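Local coordinates for Mlr7391 protein (Mesorhizobium loti, PDB 3HK4) that is of unknown function but adopts an NTF2-like, SnoaL-type fold and may act as a polyketide cyclase-like enzyme, at residues Asp28-Leu33 against Glu88-Asn93. Sequence-based numbering, arbitrary orientation.
Sequences DFTELL and EGPYVN
Thr30 carries the helix side of this small contact, and the ring of Pro90 with the carbonyl of Gly89 carries the strand side. Both branches of the threonine are used. OG1 sits over the face of the proline ring, 3.7 Å from Pro90 CB and equally far from Pro90 CD. The methyl CG2 reaches the backbone, 3.7 Å from Gly89 O. A chi1 of -57° keeps OG1 beside the backbone N and leaves CG2 anti to it, which turns both branches to the strand. OG1 also reaches back along its own helix to a hydrogen bond with Ala26 O, one turn earlier. That bond satisfies the hydroxyl; toward Pro90 it meets ring carbons, and the contact there is van der Waals.

A cis peptide joins Gly89 to Pro90, and Gly89 has phi 132°, psi -163°, where a CB would jam against the preceding carbonyl O and crowd Tyr91 CD2. Pro90 also rests on Ala26, and Thr30 on Leu99 of the neighbouring strand 96-107. Without the methyl and hydroxyl, as with an alanine here, Ala26 O would probably lose its side-chain partner and the packing beside Pro90 and Gly89 O would go.

On the same helix Phe29 meets Tyr122 edge-to-face and also Phe97, packing helix 22-34 on the curved sheet of the NTF2-like cone, while Thr30 meets strand 80-93. No hydrogen bond or ion pair joins the two segments: the contact is modest, largely apolar packing, 99 Å² in all, against an outermost strand of this chain's sheet.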
ATOM      1  N   ASP A  28       1.142   7.344 -25.763  1.00 32.28           N
ATOM      2  CA  ASP A  28      -0.234   7.071 -25.327  1.00 30.58           C
ATOM      3  C   ASP A  28      -0.297   7.100 -23.796  1.00 31.07           C
ATOM      4  O   ASP A  28      -1.125   7.784 -23.220  1.00 31.84           O
ATOM      5  CB  ASP A  28      -0.688   5.731 -25.888  1.00 32.14           C
ATOM      6  CG  ASP A  28      -2.132   5.436 -25.629  1.00 32.00           C
ATOM      7  OD1 ASP A  28      -2.948   6.367 -25.630  1.00 27.96           O
ATOM      8  OD2 ASP A  28      -2.457   4.246 -25.437  1.00 30.22           O
ATOM      9  N   PHE A  29       0.578   6.343 -23.154  1.00 28.97           N
ATOM     10  CA  PHE A  29       0.642   6.243 -21.679  1.00 26.90           C
ATOM     11  C   PHE A  29       0.782   7.615 -21.050  1.00 30.36           C
ATOM     12  O   PHE A  29       0.086   7.931 -20.101  1.00 30.23           O
ATOM     13  CB  PHE A  29       1.819   5.326 -21.330  1.00 29.37           C
ATOM     14  CG  PHE A  29       2.013   5.074 -19.875  1.00 30.27           C
ATOM     15  CD1 PHE A  29       1.377   4.056 -19.257  1.00 27.26           C
ATOM     16  CD2 PHE A  29       2.921   5.823 -19.148  1.00 30.67           C
ATOM     17  CE1 PHE A  29       1.600   3.819 -17.885  1.00 32.21           C
ATOM     18  CE2 PHE A  29       3.135   5.602 -17.799  1.00 33.79           C
ATOM     19  CZ  PHE A  29       2.473   4.576 -17.185  1.00 31.63           C
ATOM     20  N   THR A  30       1.648   8.442 -21.617  1.00 30.85           N
ATOM     21  CA  THR A  30       1.877   9.805 -21.089  1.00 31.15           C
ATOM     22  C   THR A  30       0.630  10.655 -21.218  1.00 29.89           C
ATOM     23  O   THR A  30       0.267  11.364 -20.289  1.00 30.44           O
ATOM     24  CB  THR A  30       3.078  10.472 -21.790  1.00 30.23           C
ATOM     25  OG1 THR A  30       4.210   9.619 -21.595  1.00 29.09           O
ATOM     26  CG2 THR A  30       3.353  11.887 -21.207  1.00 31.72           C
ATOM     27  N   GLU A  31      -0.021  10.591 -22.364  1.00 29.16           N
ATOM     28  CA  GLU A  31      -1.221  11.369 -22.581  1.00 31.70           C
ATOM     29  C   GLU A  31      -2.307  10.946 -21.602  1.00 29.74           C
ATOM     30  O   GLU A  31      -3.031  11.766 -21.059  1.00 28.17           O
ATOM     31  CB  GLU A  31      -1.685  11.234 -24.041  1.00 33.16           C
ATOM     32  CG  GLU A  31      -0.782  11.987 -25.028  1.00 36.96           C
ATOM     33  CD  GLU A  31      -1.137  11.751 -26.514  1.00 40.19           C
ATOM     34  OE1 GLU A  31      -2.152  11.072 -26.822  1.00 46.50           O
ATOM     35  OE2 GLU A  31      -0.376  12.244 -27.383  1.00 51.29           O
ATOM     36  N   LEU A  32      -2.446   9.640 -21.401  1.00 28.09           N
ATOM     37  CA  LEU A  32      -3.393   9.150 -20.445  1.00 28.06           C
ATOM     38  C   LEU A  32      -3.097   9.659 -19.037  1.00 28.75           C
ATOM     39  O   LEU A  32      -4.018  10.132 -18.315  1.00 29.09           O
ATOM     40  CB  LEU A  32      -3.460   7.593 -20.517  1.00 23.98           C
ATOM     41  CG  LEU A  32      -4.153   6.995 -21.714  1.00 26.87           C
ATOM     42  CD1 LEU A  32      -3.873   5.440 -21.796  1.00 23.06           C
ATOM     43  CD2 LEU A  32      -5.628   7.247 -21.659  1.00 33.45           C
ATOM     44  N   LEU A  33      -1.839   9.641 -18.632  1.00 29.41           N
ATOM     45  CA  LEU A  33      -1.499  10.188 -17.283  1.00 30.42           C
ATOM     46  C   LEU A  33      -1.802  11.672 -17.218  1.00 32.50           C
ATOM     47  O   LEU A  33      -2.434  12.130 -16.231  1.00 31.70           O
ATOM     48  CB  LEU A  33      -0.046   9.958 -16.882  1.00 32.09           C
ATOM     49  CG  LEU A  33       0.450   8.506 -16.774  1.00 33.91           C
ATOM     50  CD1 LEU A  33       1.860   8.481 -16.134  1.00 31.96           C
ATOM     51  CD2 LEU A  33      -0.490   7.586 -16.061  1.00 37.77           C
ATOM     52  N   GLU A  88       5.997  15.694 -17.585  1.00 39.90           N
ATOM     53  CA  GLU A  88       6.861  16.053 -18.683  1.00 41.36           C
ATOM     54  C   GLU A  88       7.440  14.792 -19.275  1.00 38.28           C
ATOM     55  O   GLU A  88       7.892  13.900 -18.556  1.00 31.89           O
ATOM     56  CB  GLU A  88       8.031  16.928 -18.224  1.00 43.87           C
ATOM     57  CG  GLU A  88       7.716  18.408 -18.014  1.00 53.12           C
ATOM     58  CD  GLU A  88       8.867  19.155 -17.370  1.00 51.21           C
ATOM     59  OE1 GLU A  88       9.975  18.572 -17.200  1.00 68.40           O
ATOM     60  OE2 GLU A  88       8.658  20.330 -17.026  1.00 72.56           O
ATOM     61  N   GLY A  89       7.469  14.742 -20.599  1.00 39.14           N
ATOM     62  CA  GLY A  89       8.008  13.615 -21.319  1.00 37.50           C
ATOM     63  C   GLY A  89       7.004  13.232 -22.380  1.00 35.34           C
ATOM     64  O   GLY A  89       6.082  13.981 -22.657  1.00 31.25           O
ATOM     65  N   PRO A  90       7.122  12.036 -22.912  1.00 32.24           N
ATOM     66  CA  PRO A  90       8.096  10.986 -22.529  1.00 35.01           C
ATOM     67  C   PRO A  90       9.475  11.227 -23.097  1.00 32.12           C
ATOM     68  O   PRO A  90       9.588  11.792 -24.156  1.00 28.28           O
ATOM     69  CB  PRO A  90       7.539   9.734 -23.192  1.00 32.63           C
ATOM     70  CG  PRO A  90       6.763  10.252 -24.421  1.00 33.52           C
ATOM     71  CD  PRO A  90       6.242  11.622 -24.027  1.00 34.43           C
ATOM     72  N   TYR A  91      10.489  10.726 -22.409  1.00 29.64           N
ATOM     73  CA  TYR A  91      11.878  10.782 -22.846  1.00 28.75           C
ATOM     74  C   TYR A  91      12.225   9.337 -23.104  1.00 29.06           C
ATOM     75  O   TYR A  91      12.158   8.556 -22.173  1.00 27.65           O
ATOM     76  CB  TYR A  91      12.782  11.328 -21.738  1.00 29.16           C
ATOM     77  CG  TYR A  91      12.447  12.741 -21.368  1.00 30.26           C
ATOM     78  CD1 TYR A  91      12.929  13.791 -22.114  1.00 37.44           C
ATOM     79  CD2 TYR A  91      11.584  13.015 -20.322  1.00 32.77           C
ATOM     80  CE1 TYR A  91      12.586  15.094 -21.824  1.00 41.43           C
ATOM     81  CE2 TYR A  91      11.260  14.324 -19.991  1.00 36.42           C
ATOM     82  CZ  TYR A  91      11.743  15.354 -20.753  1.00 33.91           C
ATOM     83  OH  TYR A  91      11.431  16.660 -20.454  1.00 39.54           O
ATOM     84  N   VAL A  92      12.596   8.966 -24.331  1.00 28.82           N
ATOM     85  CA  VAL A  92      12.795   7.561 -24.684  1.00 27.75           C
ATOM     86  C   VAL A  92      14.248   7.143 -24.939  1.00 28.52           C
ATOM     87  O   VAL A  92      15.067   7.910 -25.427  1.00 29.30           O
ATOM     88  CB  VAL A  92      12.003   7.249 -25.962  1.00 32.56           C
ATOM     89  CG1 VAL A  92      12.295   5.808 -26.508  1.00 29.57           C
ATOM     90  CG2 VAL A  92      10.469   7.469 -25.733  1.00 32.82           C
ATOM     91  N   ASN A  93      14.595   5.919 -24.561  1.00 28.98           N
ATOM     92  CA  ASN A  93      15.905   5.352 -24.959  1.00 28.64           C
ATOM     93  C   ASN A  93      15.723   3.870 -24.949  1.00 28.15           C
ATOM     94  O   ASN A  93      15.406   3.303 -23.906  1.00 29.25           O
ATOM     95  CB  ASN A  93      17.037   5.737 -24.014  1.00 28.08           C
ATOM     96  CG  ASN A  93      18.356   5.095 -24.380  1.00 31.48           C
ATOM     97  OD1 ASN A  93      18.410   3.892 -24.570  1.00 31.99           O
ATOM     98  ND2 ASN A  93      19.429   5.886 -24.423  1.00 29.23           N
TER